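Local coordinates for sensor protein (Shewanella oneidensis, PDB 3LIC) that probably senses an extracellular signal through PDC-fold domains as the input part of a transmembrane histidine kinase of a two-component system, at residues A[64-67]-A[71-74]; A[56-61]-A[90-95]; A[181-186]-A[192-197]; A[27-32]-A[252-257]. All blocks are in the same frame, centred on the assembly; numbering follows the deposited sequence.

Contact 1. Residues A[64-67]-A[71-74]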
loop_
_atom_site.group_PDB
_atom_site.type_symbol
_atom_site.label_atom_id
_atom_site.label_comp_id
_atom_site.label_asym_id
_atom_site.label_seq_id
_atom_site.Cartn_x
_atom_site.Cartn_y
_atom_site.Cartn_z
ATOM N N ASN A 64 19.645 6.779 4.435
ATOM C CA ASN A 64 20.175 5.508 4.959
ATOM C C ASN A 64 19.072 4.481 5.197
ATOM O O ASN A 64 19.215 3.272 4.930
ATOM C CB ASN A 64 20.896 5.774 6.287
ATOM C CG ASN A 64 22.155 6.570 6.105
ATOM O OD1 ASN A 64 22.603 6.739 4.984
ATOM N ND2 ASN A 64 22.735 7.077 7.203
ATOM N N ARG A 65 17.946 4.960 5.703
ATOM C CA ARG A 65 16.803 4.058 5.974
ATOM C C ARG A 65 16.216 3.522 4.696
ATOM O O ARG A 65 15.855 2.339 4.619
ATOM C CB ARG A 65 15.781 4.794 6.890
ATOM C CG ARG A 65 14.308 4.698 6.490
ATOM C CD ARG A 65 13.345 5.378 7.617
ATOM N NE ARG A 65 11.980 4.893 7.592
ATOM C CZ ARG A 65 11.512 4.141 8.561
ATOM N NH1 ARG A 65 12.318 3.877 9.582
ATOM N NH2 ARG A 65 10.283 3.650 8.517
ATOM N N ILE A 66 16.071 4.336 3.660
ATOM C CA ILE A 66 15.528 3.795 2.411
ATOM C C ILE A 66 16.600 2.891 1.753
ATOM O O ILE A 66 16.335 1.774 1.257
ATOM C CB ILE A 66 15.094 5.027 1.499
ATOM C CG1 ILE A 66 13.810 5.598 2.120
ATOM C CG2 ILE A 66 14.852 4.673 0.008
ATOM C CD1 ILE A 66 12.731 4.477 2.292
ATOM N N GLN A 67 17.839 3.379 1.770
ATOM C CA GLN A 67 18.944 2.621 1.217
ATOM C C GLN A 67 19.067 1.233 1.879
ATOM O O GLN A 67 19.287 0.222 1.216
ATOM C CB GLN A 67 20.225 3.430 1.402
ATOM C CG GLN A 67 21.336 3.048 0.456
ATOM C CD GLN A 67 22.348 4.210 0.257
ATOM O OE1 GLN A 67 23.003 4.287 -0.769
ATOM N NE2 GLN A 67 22.466 5.090 1.234
ATOM N N ASP A 71 12.675 -2.815 0.054
ATOM C CA ASP A 71 11.227 -2.823 -0.270
ATOM C C ASP A 71 10.535 -1.492 -0.148
ATOM O O ASP A 71 9.439 -1.377 -0.723
ATOM C CB ASP A 71 10.450 -3.800 0.595
ATOM C CG ASP A 71 10.730 -5.234 0.208
ATOM O OD1 ASP A 71 10.744 -5.530 -1.024
ATOM O OD2 ASP A 71 10.936 -6.053 1.124
ATOM N N PHE A 72 11.119 -0.518 0.596
ATOM C CA PHE A 72 10.454 0.802 0.789
ATOM C C PHE A 72 10.726 1.718 -0.395
ATOM O O PHE A 72 11.805 1.764 -0.907
ATOM C CB PHE A 72 10.844 1.509 2.101
ATOM C CG PHE A 72 10.664 0.653 3.377
ATOM C CD1 PHE A 72 9.778 -0.406 3.419
ATOM C CD2 PHE A 72 11.318 0.995 4.541
ATOM C CE1 PHE A 72 9.571 -1.139 4.570
ATOM C CE2 PHE A 72 11.141 0.261 5.727
ATOM C CZ PHE A 72 10.266 -0.855 5.710
ATOM N N PHE A 73 9.716 2.430 -0.863
ATOM C CA PHE A 73 9.918 3.361 -1.937
ATOM C C PHE A 73 10.442 4.702 -1.397
ATOM O O PHE A 73 11.346 5.332 -1.973
ATOM C CB PHE A 73 8.587 3.612 -2.651
ATOM C CG PHE A 73 8.710 4.622 -3.729
ATOM C CD1 PHE A 73 9.344 4.271 -4.951
ATOM C CD2 PHE A 73 8.263 5.950 -3.534
ATOM C CE1 PHE A 73 9.517 5.214 -5.946
ATOM C CE2 PHE A 73 8.454 6.915 -4.531
ATOM C CZ PHE A 73 9.103 6.529 -5.743
ATOM N N GLY A 74 9.891 5.144 -0.278
ATOM C CA GLY A 74 10.175 6.481 0.197
ATOM C C GLY A 74 9.806 6.642 1.677
ATOM O O GLY A 74 9.056 5.849 2.232
#
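At the edge of the F72 ring, near its plane, sits the CD1 methyl of I66, while the guanidinium of R65 approaches the same ring obliquely, its NH2 4.5 Å from F72 CE2. The H31 ring meets F72 with the two planes about 40° apart. The closest contact lies at the stem of the phenylalanine: I66 CD1 comes within 3.5 Å of F72 CB. The same I66 CD1 is 3.7 Å from G74 C, and the I66 CG2 branch turns toward the carbonyl oxygen of F73. CG1 anti to the carbonyl carbon (chi1 -74°) and a bent chi2 (-54°) together bring CD1 to residues 72-74. Cut back to an alanine here, I66 would lose both branches, which is likely to open a gap beside F72 CB and the G74 backbone. No hydrogen bond joins the segments; R65 NH1 instead binds the backbone oxygen of N35. Residues 71-74 lead from helix 55-68 into strand 74-79, where F73 and G74 both face D166 in a classic beta bulge. F72 also packs on V165 and L167 of strand 161-168 and on N35 of helix 2-46, so this helix-to-strand corner is wedged between the sheet and the long N-terminal helix.

Contact 2. Residues A[56-61]-A[90-95]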
loop_
_atom_site.group_PDB
_atom_site.type_symbol
_atom_site.label_atom_id
_atom_site.label_comp_id
_atom_site.label_asym_id
_atom_site.label_seq_id
_atom_site.Cartn_x
_atom_site.Cartn_y
_atom_site.Cartn_z
ATOM N N GLU A 56 19.810 18.679 6.695
ATOM C CA GLU A 56 20.910 17.789 6.280
ATOM C C GLU A 56 20.886 16.510 7.128
ATOM O O GLU A 56 21.136 15.409 6.633
ATOM C CB GLU A 56 22.317 18.430 6.447
ATOM C CG GLU A 56 23.035 19.102 5.250
ATOM C CD GLU A 56 22.756 18.522 3.849
ATOM O OE1 GLU A 56 23.419 17.567 3.394
ATOM O OE2 GLU A 56 21.902 19.094 3.162
ATOM N N LYS A 57 20.679 16.661 8.421
ATOM C CA LYS A 57 20.546 15.473 9.283
ATOM C C LYS A 57 19.318 14.596 8.929
ATOM O O LYS A 57 19.446 13.373 8.878
ATOM C CB LYS A 57 20.456 15.838 10.792
ATOM C CG LYS A 57 21.802 16.223 11.468
ATOM C CD LYS A 57 21.517 16.473 12.968
ATOM C CE LYS A 57 22.468 17.489 13.582
ATOM N NZ LYS A 57 23.859 17.221 13.165
ATOM N N LEU A 58 18.152 15.182 8.733
ATOM C CA LEU A 58 16.986 14.353 8.381
ATOM C C LEU A 58 17.162 13.663 7.023
ATOM O O LEU A 58 16.780 12.473 6.830
ATOM C CB LEU A 58 15.706 15.166 8.424
ATOM C CG LEU A 58 15.448 15.825 9.764
ATOM C CD1 LEU A 58 14.162 16.663 9.718
ATOM C CD2 LEU A 58 15.297 14.828 10.882
ATOM N N LYS A 59 17.813 14.362 6.105
ATOM C CA LYS A 59 18.092 13.794 4.796
ATOM C C LYS A 59 19.010 12.600 4.889
ATOM O O LYS A 59 18.792 11.541 4.261
ATOM C CB LYS A 59 18.755 14.870 3.899
ATOM C CG LYS A 59 19.293 14.326 2.582
ATOM C CD LYS A 59 19.442 15.575 1.606
ATOM C CE LYS A 59 20.190 15.216 0.354
ATOM N NZ LYS A 59 21.469 14.716 0.803
ATOM N N THR A 60 20.079 12.756 5.662
ATOM C CA THR A 60 20.942 11.575 5.979
ATOM C C THR A 60 20.149 10.458 6.637
ATOM O O THR A 60 20.131 9.399 6.126
ATOM C CB THR A 60 22.106 11.979 6.865
ATOM O OG1 THR A 60 22.710 13.127 6.252
ATOM C CG2 THR A 60 23.128 10.856 7.029
ATOM N N VAL A 61 19.477 10.679 7.755
ATOM C CA VAL A 61 18.619 9.600 8.353
ATOM C C VAL A 61 17.718 8.851 7.324
ATOM O O VAL A 61 17.762 7.581 7.225
ATOM C CB VAL A 61 17.713 10.140 9.525
ATOM C CG1 VAL A 61 16.717 9.026 10.008
ATOM C CG2 VAL A 61 18.581 10.574 10.670
ATOM N N PHE A 90 7.179 21.886 6.872
ATOM C CA PHE A 90 8.514 21.332 6.767
ATOM C C PHE A 90 8.376 19.831 6.707
ATOM O O PHE A 90 7.865 19.223 7.613
ATOM C CB PHE A 90 9.374 21.798 7.978
ATOM C CG PHE A 90 10.832 21.216 8.019
ATOM C CD1 PHE A 90 11.683 21.302 6.922
ATOM C CD2 PHE A 90 11.352 20.694 9.208
ATOM C CE1 PHE A 90 12.994 20.802 6.950
ATOM C CE2 PHE A 90 12.680 20.210 9.284
ATOM C CZ PHE A 90 13.496 20.237 8.138
ATOM N N SER A 91 8.843 19.221 5.625
ATOM C CA SER A 91 8.691 17.799 5.480
ATOM C C SER A 91 9.735 17.153 4.592
ATOM O O SER A 91 9.463 16.689 3.486
ATOM C CB SER A 91 7.259 17.446 5.098
ATOM O OG SER A 91 7.138 16.096 4.665
ATOM N N PRO A 92 10.962 17.055 5.126
ATOM C CA PRO A 92 11.991 16.260 4.435
ATOM C C PRO A 92 11.460 14.895 3.977
ATOM O O PRO A 92 10.748 14.234 4.721
ATOM C CB PRO A 92 13.031 16.051 5.521
ATOM C CG PRO A 92 12.846 17.316 6.434
ATOM C CD PRO A 92 11.395 17.556 6.456
ATOM N N TYR A 93 11.873 14.449 2.799
ATOM C CA TYR A 93 11.361 13.221 2.220
ATOM C C TYR A 93 12.396 12.664 1.265
ATOM O O TYR A 93 12.943 13.408 0.464
ATOM C CB TYR A 93 10.086 13.579 1.430
ATOM C CG TYR A 93 9.508 12.460 0.615
ATOM C CD1 TYR A 93 8.976 11.304 1.237
ATOM C CD2 TYR A 93 9.434 12.557 -0.779
ATOM C CE1 TYR A 93 8.432 10.257 0.474
ATOM C CE2 TYR A 93 8.876 11.529 -1.530
ATOM C CZ TYR A 93 8.401 10.397 -0.912
ATOM O OH TYR A 93 7.829 9.424 -1.696
ATOM N N VAL A 94 12.745 11.389 1.387
ATOM C CA VAL A 94 13.651 10.735 0.434
ATOM C C VAL A 94 12.937 9.565 -0.276
ATOM O O VAL A 94 12.155 8.840 0.343
ATOM C CB VAL A 94 14.967 10.238 1.127
ATOM C CG1 VAL A 94 15.823 9.374 0.169
ATOM C CG2 VAL A 94 15.778 11.408 1.709
ATOM N N TYR A 95 13.198 9.356 -1.565
ATOM C CA TYR A 95 12.504 8.278 -2.310
ATOM C C TYR A 95 13.497 7.679 -3.310
ATOM O O TYR A 95 14.518 8.319 -3.628
ATOM C CB TYR A 95 11.184 8.753 -2.991
ATOM C CG TYR A 95 11.347 9.739 -4.158
ATOM C CD1 TYR A 95 11.414 9.302 -5.493
ATOM C CD2 TYR A 95 11.439 11.119 -3.906
ATOM C CE1 TYR A 95 11.592 10.267 -6.606
ATOM C CE2 TYR A 95 11.572 12.064 -4.942
ATOM C CZ TYR A 95 11.645 11.639 -6.284
ATOM O OH TYR A 95 11.787 12.648 -7.241
#
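L58 faces strand 92-96 and crosses both P92 and F90 obliquely, with a single methyl serving two partners. L58 CD1 lies 3.6 Å from P92 CG and 3.9 Å from F90 CE2, so one leucine branch fits where the proline ring and the aromatic ring come together. Its chi1 of -57° sets CG anti to the carbonyl carbon, and an extended chi2 (178°) then sends CD1 out toward that junction. Closer to the helix, L58 CB packs against P92 CB at 4.0 Å, so the leucine meets the proline along both its stem and its tip.

P92 also covers F90: P92 CD stands 3.6 Å above the F90 ring plane, over the centre. This occupies one face of the phenylalanine, whereas L58 CD1 approaches that ring at an oblique angle. F90 also takes part in a cation-pi contact with K87. Two residues beyond P92, V94 CG2 is turned to the carbonyl oxygen of K59 at 4.0 Å, a van der Waals touch to the helix backbone; the same oxygen accepts a hydrogen bond from T63 OG1. Within the helix, T60 N and T60 OG1 reach E56 O from opposite faces of its carbonyl plane, giving that oxygen two donors.

No hydrogen bond crosses the interface; apolar side chains carry it, with one touch to a backbone carbonyl. P92 and V94, both directed to the helix, and Y93, directed away from it, show a strand with one side given to helix packing. A helix laid over an antiparallel sheet in this way is characteristic of the PDC sensor fold.

Contact 3. Residues A[181-186]-A[192-197]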
loop_
_atom_site.group_PDB
_atom_site.type_symbol
_atom_site.label_atom_id
_atom_site.label_comp_id
_atom_site.label_asym_id
_atom_site.label_seq_id
_atom_site.Cartn_x
_atom_site.Cartn_y
_atom_site.Cartn_z
ATOM N N SER A 181 -0.776 -8.924 -14.209
ATOM C CA SER A 181 -2.136 -9.076 -14.761
ATOM C C SER A 181 -2.993 -10.081 -13.961
ATOM O O SER A 181 -4.202 -10.133 -14.126
ATOM C CB SER A 181 -2.122 -9.472 -16.263
ATOM O OG SER A 181 -1.570 -10.766 -16.369
ATOM N N ARG A 182 -2.369 -10.887 -13.111
ATOM C CA ARG A 182 -3.146 -11.787 -12.294
ATOM C C ARG A 182 -3.467 -11.318 -10.827
ATOM O O ARG A 182 -3.964 -12.134 -10.050
ATOM C CB ARG A 182 -2.393 -13.078 -12.174
ATOM C CG ARG A 182 -1.781 -13.568 -13.444
ATOM C CD ARG A 182 -1.065 -14.870 -13.110
ATOM N NE ARG A 182 -0.807 -15.560 -14.354
ATOM C CZ ARG A 182 -0.545 -16.855 -14.456
ATOM N NH1 ARG A 182 -0.514 -17.638 -13.368
ATOM N NH2 ARG A 182 -0.305 -17.362 -15.661
ATOM N N LEU A 183 -3.201 -10.054 -10.464
ATOM C CA LEU A 183 -3.206 -9.693 -9.054
ATOM C C LEU A 183 -4.194 -8.600 -8.829
ATOM O O LEU A 183 -4.168 -7.584 -9.569
ATOM C CB LEU A 183 -1.806 -9.196 -8.603
ATOM C CG LEU A 183 -1.646 -8.610 -7.204
ATOM C CD1 LEU A 183 -1.978 -9.744 -6.215
ATOM C CD2 LEU A 183 -0.163 -8.069 -6.893
ATOM N N VAL A 184 -5.066 -8.781 -7.830
ATOM C CA VAL A 184 -5.767 -7.640 -7.295
ATOM C C VAL A 184 -5.539 -7.642 -5.773
ATOM O O VAL A 184 -5.465 -8.699 -5.151
ATOM C CB VAL A 184 -7.302 -7.678 -7.635
ATOM C CG1 VAL A 184 -8.093 -6.637 -6.818
ATOM C CG2 VAL A 184 -7.498 -7.421 -9.048
ATOM N N VAL A 185 -5.384 -6.465 -5.188
ATOM C CA VAL A 185 -5.320 -6.323 -3.737
ATOM C C VAL A 185 -6.420 -5.353 -3.341
ATOM O O VAL A 185 -6.599 -4.299 -3.967
ATOM C CB VAL A 185 -3.950 -5.769 -3.226
ATOM C CG1 VAL A 185 -3.940 -5.775 -1.668
ATOM C CG2 VAL A 185 -2.779 -6.596 -3.712
ATOM N N LEU A 186 -7.176 -5.715 -2.335
ATOM C CA LEU A 186 -8.284 -4.891 -1.875
ATOM C C LEU A 186 -7.991 -4.600 -0.408
ATOM O O LEU A 186 -7.439 -5.442 0.259
ATOM C CB LEU A 186 -9.547 -5.721 -1.945
ATOM C CG LEU A 186 -9.992 -6.218 -3.303
ATOM C CD1 LEU A 186 -11.265 -7.130 -3.099
ATOM C CD2 LEU A 186 -10.314 -4.969 -4.152
ATOM N N LEU A 192 -9.977 -0.824 -4.015
ATOM C CA LEU A 192 -8.805 -1.264 -4.779
ATOM C C LEU A 192 -7.513 -0.702 -4.211
ATOM O O LEU A 192 -7.351 0.498 -4.078
ATOM C CB LEU A 192 -8.952 -0.801 -6.210
ATOM C CG LEU A 192 -8.795 -1.680 -7.438
ATOM C CD1 LEU A 192 -9.199 -3.110 -7.213
ATOM C CD2 LEU A 192 -9.622 -1.022 -8.544
ATOM N N ILE A 193 -6.584 -1.575 -3.863
ATOM C CA ILE A 193 -5.228 -1.148 -3.545
ATOM C C ILE A 193 -4.401 -1.360 -4.800
ATOM O O ILE A 193 -3.674 -0.496 -5.200
ATOM C CB ILE A 193 -4.631 -2.028 -2.463
ATOM C CG1 ILE A 193 -5.395 -1.889 -1.124
ATOM C CG2 ILE A 193 -3.147 -1.752 -2.308
ATOM C CD1 ILE A 193 -5.060 -0.721 -0.389
ATOM N N PHE A 194 -4.475 -2.537 -5.390
ATOM C CA PHE A 194 -3.689 -2.869 -6.581
ATOM C C PHE A 194 -4.577 -3.463 -7.680
ATOM O O PHE A 194 -5.372 -4.348 -7.395
ATOM C CB PHE A 194 -2.543 -3.893 -6.314
ATOM C CG PHE A 194 -1.706 -4.142 -7.555
ATOM C CD1 PHE A 194 -0.703 -3.253 -7.915
ATOM C CD2 PHE A 194 -2.032 -5.142 -8.442
ATOM C CE1 PHE A 194 0.003 -3.399 -9.073
ATOM C CE2 PHE A 194 -1.317 -5.286 -9.621
ATOM C CZ PHE A 194 -0.283 -4.408 -9.937
ATOM N N HIS A 195 -4.426 -2.952 -8.910
ATOM C CA HIS A 195 -4.977 -3.498 -10.163
ATOM C C HIS A 195 -3.956 -3.148 -11.265
ATOM O O HIS A 195 -3.348 -2.042 -11.257
ATOM C CB HIS A 195 -6.321 -2.824 -10.522
ATOM C CG HIS A 195 -7.065 -3.500 -11.635
ATOM N ND1 HIS A 195 -8.142 -4.343 -11.411
ATOM C CD2 HIS A 195 -6.859 -3.509 -12.976
ATOM C CE1 HIS A 195 -8.570 -4.833 -12.568
ATOM N NE2 HIS A 195 -7.798 -4.354 -13.526
ATOM N N SER A 196 -3.761 -4.058 -12.213
ATOM C CA SER A 196 -2.970 -3.779 -13.431
ATOM C C SER A 196 -3.263 -2.414 -14.045
ATOM O O SER A 196 -2.350 -1.674 -14.375
ATOM C CB SER A 196 -3.301 -4.815 -14.508
ATOM O OG SER A 196 -2.427 -5.895 -14.349
ATOM N N ASP A 197 -4.541 -2.123 -14.257
ATOM C CA ASP A 197 -4.948 -0.837 -14.788
ATOM C C ASP A 197 -4.961 0.261 -13.718
ATOM O O ASP A 197 -5.772 0.231 -12.776
ATOM C CB ASP A 197 -6.326 -0.951 -15.437
ATOM C CG ASP A 197 -6.750 0.338 -16.109
ATOM O OD1 ASP A 197 -5.856 1.132 -16.494
ATOM O OD2 ASP A 197 -7.969 0.575 -16.238
HETATM O O HOH W 1 -4.386 -6.672 -12.121
#
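Strands 183-186 and 192-194 run antiparallel as a hairpin whose register shifts by one at a classic beta bulge, I193 and F194 both facing V185. V185 O accepts from I193 N at 2.7 Å and from F194 N at 3.1 Å, the two donors coming from the same face of its carbonyl plane, while V185 N returns a bond to F194 O. The F194 and L183 side chains cross at about a right angle: F194 CD2 lies 3.7 Å from L183 CG and 3.4 Å from L183 O, which sits at the ring edge in its plane. CG anti to the backbone N (chi1 -177°) carries the F194 ring to L183, and F194 CB packs against V185 CG2. L192 CD1 meets V184 CG1 at 3.7 Å and L186 CD2 at 3.8 Å, joining two residues of the facing strand. Beyond the paired residues a water bridges the two segments, donating to L183 O and accepting from S196 N and S196 OG. The chemistry thus changes from direct bonds at the bulge to a water bridge near S196; H195 ND1 is buried with no partner in the model, which suggests that packing against V184 CG2 is bought at the expense of a polar contact.

Contact 4. Residues A[27-32]-A[252-257]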
loop_
_atom_site.group_PDB
_atom_site.type_symbol
_atom_site.label_atom_id
_atom_site.label_comp_id
_atom_site.label_asym_id
_atom_site.label_seq_id
_atom_site.Cartn_x
_atom_site.Cartn_y
_atom_site.Cartn_z
ATOM N N PHE A 27 3.904 -9.882 5.528
ATOM C CA PHE A 27 5.202 -9.576 6.053
ATOM C C PHE A 27 5.732 -8.194 5.526
ATOM O O PHE A 27 6.358 -7.469 6.267
ATOM C CB PHE A 27 6.162 -10.785 5.876
ATOM C CG PHE A 27 5.811 -11.936 6.806
ATOM C CD1 PHE A 27 6.060 -11.841 8.187
ATOM C CD2 PHE A 27 5.241 -13.098 6.320
ATOM C CE1 PHE A 27 5.712 -12.876 9.048
ATOM C CE2 PHE A 27 4.886 -14.119 7.171
ATOM C CZ PHE A 27 5.115 -14.000 8.545
ATOM N N LEU A 28 5.404 -7.820 4.287
ATOM C CA LEU A 28 5.791 -6.556 3.715
ATOM C C LEU A 28 5.144 -5.401 4.478
ATOM O O LEU A 28 5.810 -4.419 4.801
ATOM C CB LEU A 28 5.338 -6.505 2.259
ATOM C CG LEU A 28 5.579 -5.166 1.518
ATOM C CD1 LEU A 28 7.075 -4.772 1.560
ATOM C CD2 LEU A 28 5.103 -5.226 0.094
ATOM N N LEU A 29 3.850 -5.530 4.790
ATOM C CA LEU A 29 3.086 -4.434 5.397
ATOM C C LEU A 29 3.441 -4.335 6.872
ATOM O O LEU A 29 3.585 -3.247 7.424
ATOM C CB LEU A 29 1.564 -4.689 5.203
ATOM C CG LEU A 29 0.985 -4.682 3.760
ATOM C CD1 LEU A 29 -0.513 -5.076 3.762
ATOM C CD2 LEU A 29 1.138 -3.323 3.095
ATOM N N GLU A 30 3.689 -5.482 7.510
ATOM C CA GLU A 30 4.102 -5.434 8.891
ATOM C C GLU A 30 5.529 -4.877 9.018
ATOM O O GLU A 30 5.818 -4.190 10.008
ATOM C CB GLU A 30 3.978 -6.798 9.586
ATOM C CG GLU A 30 2.519 -7.282 9.590
ATOM C CD GLU A 30 2.364 -8.673 10.213
ATOM O OE1 GLU A 30 3.396 -9.341 10.409
ATOM O OE2 GLU A 30 1.208 -9.101 10.489
ATOM N N HIS A 31 6.424 -5.206 8.069
ATOM C CA HIS A 31 7.774 -4.626 8.081
ATOM C C HIS A 31 7.703 -3.066 7.994
ATOM O O HIS A 31 8.364 -2.346 8.714
ATOM C CB HIS A 31 8.605 -5.220 6.927
ATOM C CG HIS A 31 9.999 -4.695 6.867
ATOM N ND1 HIS A 31 10.729 -4.621 5.691
ATOM C CD2 HIS A 31 10.786 -4.176 7.832
ATOM C CE1 HIS A 31 11.913 -4.090 5.934
ATOM N NE2 HIS A 31 11.976 -3.823 7.235
ATOM N N ALA A 32 6.866 -2.555 7.107
ATOM C CA ALA A 32 6.700 -1.101 6.917
ATOM C C ALA A 32 6.100 -0.451 8.184
ATOM O O ALA A 32 6.547 0.602 8.623
ATOM C CB ALA A 32 5.778 -0.840 5.708
ATOM N N LEU A 252 -5.100 -6.987 9.232
ATOM C CA LEU A 252 -5.512 -5.898 8.383
ATOM C C LEU A 252 -6.774 -6.232 7.617
ATOM O O LEU A 252 -7.620 -5.364 7.400
ATOM C CB LEU A 252 -4.365 -5.541 7.414
ATOM C CG LEU A 252 -3.112 -4.924 8.054
ATOM C CD1 LEU A 252 -1.965 -5.181 7.127
ATOM C CD2 LEU A 252 -3.246 -3.397 8.377
ATOM N N LYS A 253 -6.905 -7.492 7.215
ATOM C CA LYS A 253 -8.103 -7.974 6.534
ATOM C C LYS A 253 -8.139 -7.389 5.151
ATOM O O LYS A 253 -9.187 -7.314 4.515
ATOM C CB LYS A 253 -9.348 -7.550 7.312
ATOM C CG LYS A 253 -9.497 -8.371 8.561
ATOM C CD LYS A 253 -9.904 -7.462 9.683
ATOM C CE LYS A 253 -10.528 -8.297 10.772
ATOM N NZ LYS A 253 -11.473 -9.194 10.030
ATOM N N TRP A 254 -6.989 -6.934 4.674
ATOM C CA TRP A 254 -6.897 -6.757 3.250
ATOM C C TRP A 254 -7.021 -8.148 2.604
ATOM O O TRP A 254 -6.763 -9.193 3.288
ATOM C CB TRP A 254 -5.574 -6.117 2.867
ATOM C CG TRP A 254 -5.381 -4.764 3.437
ATOM C CD1 TRP A 254 -6.110 -4.156 4.448
ATOM C CD2 TRP A 254 -4.345 -3.833 3.074
ATOM N NE1 TRP A 254 -5.589 -2.906 4.697
ATOM C CE2 TRP A 254 -4.511 -2.691 3.872
ATOM C CE3 TRP A 254 -3.330 -3.850 2.117
ATOM C CZ2 TRP A 254 -3.670 -1.600 3.779
ATOM C CZ3 TRP A 254 -2.503 -2.764 2.020
ATOM C CH2 TRP A 254 -2.667 -1.660 2.851
ATOM N N ARG A 255 -7.423 -8.123 1.311
ATOM C CA ARG A 255 -7.505 -9.297 0.436
ATOM C C ARG A 255 -6.503 -9.328 -0.741
ATOM O O ARG A 255 -6.254 -8.324 -1.413
ATOM C CB ARG A 255 -8.900 -9.430 -0.161
ATOM C CG ARG A 255 -9.864 -10.353 0.624
ATOM C CD ARG A 255 -10.323 -9.726 1.922
ATOM N NE ARG A 255 -10.788 -8.341 1.785
ATOM C CZ ARG A 255 -11.991 -7.975 1.356
ATOM N NH1 ARG A 255 -12.868 -8.884 0.967
ATOM N NH2 ARG A 255 -12.302 -6.677 1.295
ATOM N N VAL A 256 -5.998 -10.513 -1.045
ATOM C CA VAL A 256 -5.220 -10.676 -2.231
ATOM C C VAL A 256 -6.061 -11.557 -3.079
ATOM O O VAL A 256 -6.549 -12.579 -2.595
ATOM C CB VAL A 256 -3.910 -11.378 -1.916
ATOM C CG1 VAL A 256 -3.253 -11.882 -3.198
ATOM C CG2 VAL A 256 -2.979 -10.383 -1.165
ATOM N N VAL A 257 -6.266 -11.152 -4.326
ATOM C CA VAL A 257 -6.997 -11.975 -5.278
ATOM C C VAL A 257 -6.061 -12.424 -6.401
ATOM O O VAL A 257 -5.450 -11.591 -7.052
ATOM C CB VAL A 257 -8.134 -11.168 -5.931
ATOM C CG1 VAL A 257 -8.962 -12.068 -6.896
ATOM C CG2 VAL A 257 -9.008 -10.504 -4.858
#
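L29 lays its CD1 methyl over one face of the W254 indole, 3.3 Å above the ring plane and displaced toward the rim. The methyl is 3.5 Å from W254 CE3, on the six-membered part of the ring, and L29 CD2 is 3.8 Å from W254 CZ3. CD1 thus sits at the rim of the benzo portion, while CD2 stands farther out beyond it near CZ3, the two side chains meeting at an oblique angle. L252 completes the cluster: its CD1 packs 3.7 Å from L29 CD1 and also touches L29 CB, so it adjoins both the stem and a branch. L29 is placed for this by CG lying anti to the carbonyl carbon (chi1 -65°) with an extended chi2, a combination that carries both methyls out from the helix. Replacing W254 by a serine would take away the flat surface under L29 and is likely to leave L29 CD1 without the aromatic face it packs on, with a gap beside CD2.

No hydrogen bond crosses between the segments, and the contact rests on apolar packing alone. W132 of strand 131-137 meets W254 edge-to-face and also touches L29, A32 and L252, bringing the six-stranded sheet into the cluster. Residues 252-254 lead into strand 255-261, whose V256 packs on S21 and L25. The long helix 2-46 thus lies against the start of one sheet's strand and the outermost strand of the other.

Overall arrangement
All four contacts are largely buried, yet they differ in place and chemistry. Contact 4 is the most central, about 8 Å from the chain centre to its own, and contact 2 the most peripheral, at about 21 Å; contact 3 has an exposed end at S181. Contacts 1, 2 and 4 have no hydrogen bonds between their segments and dock helices by apolar side chains, whereas contact 3 is strand pairing, held by backbone bonds and a water. Contacts 1 and 2 share helix 55-68, fixing it to the six-stranded sheet. Contact 3 borders the five-stranded sheet and adjoins contact 4 through strands 183-186 and 255-261. Contact 4 also touches contact 1, so helix 2-46 links both sheets.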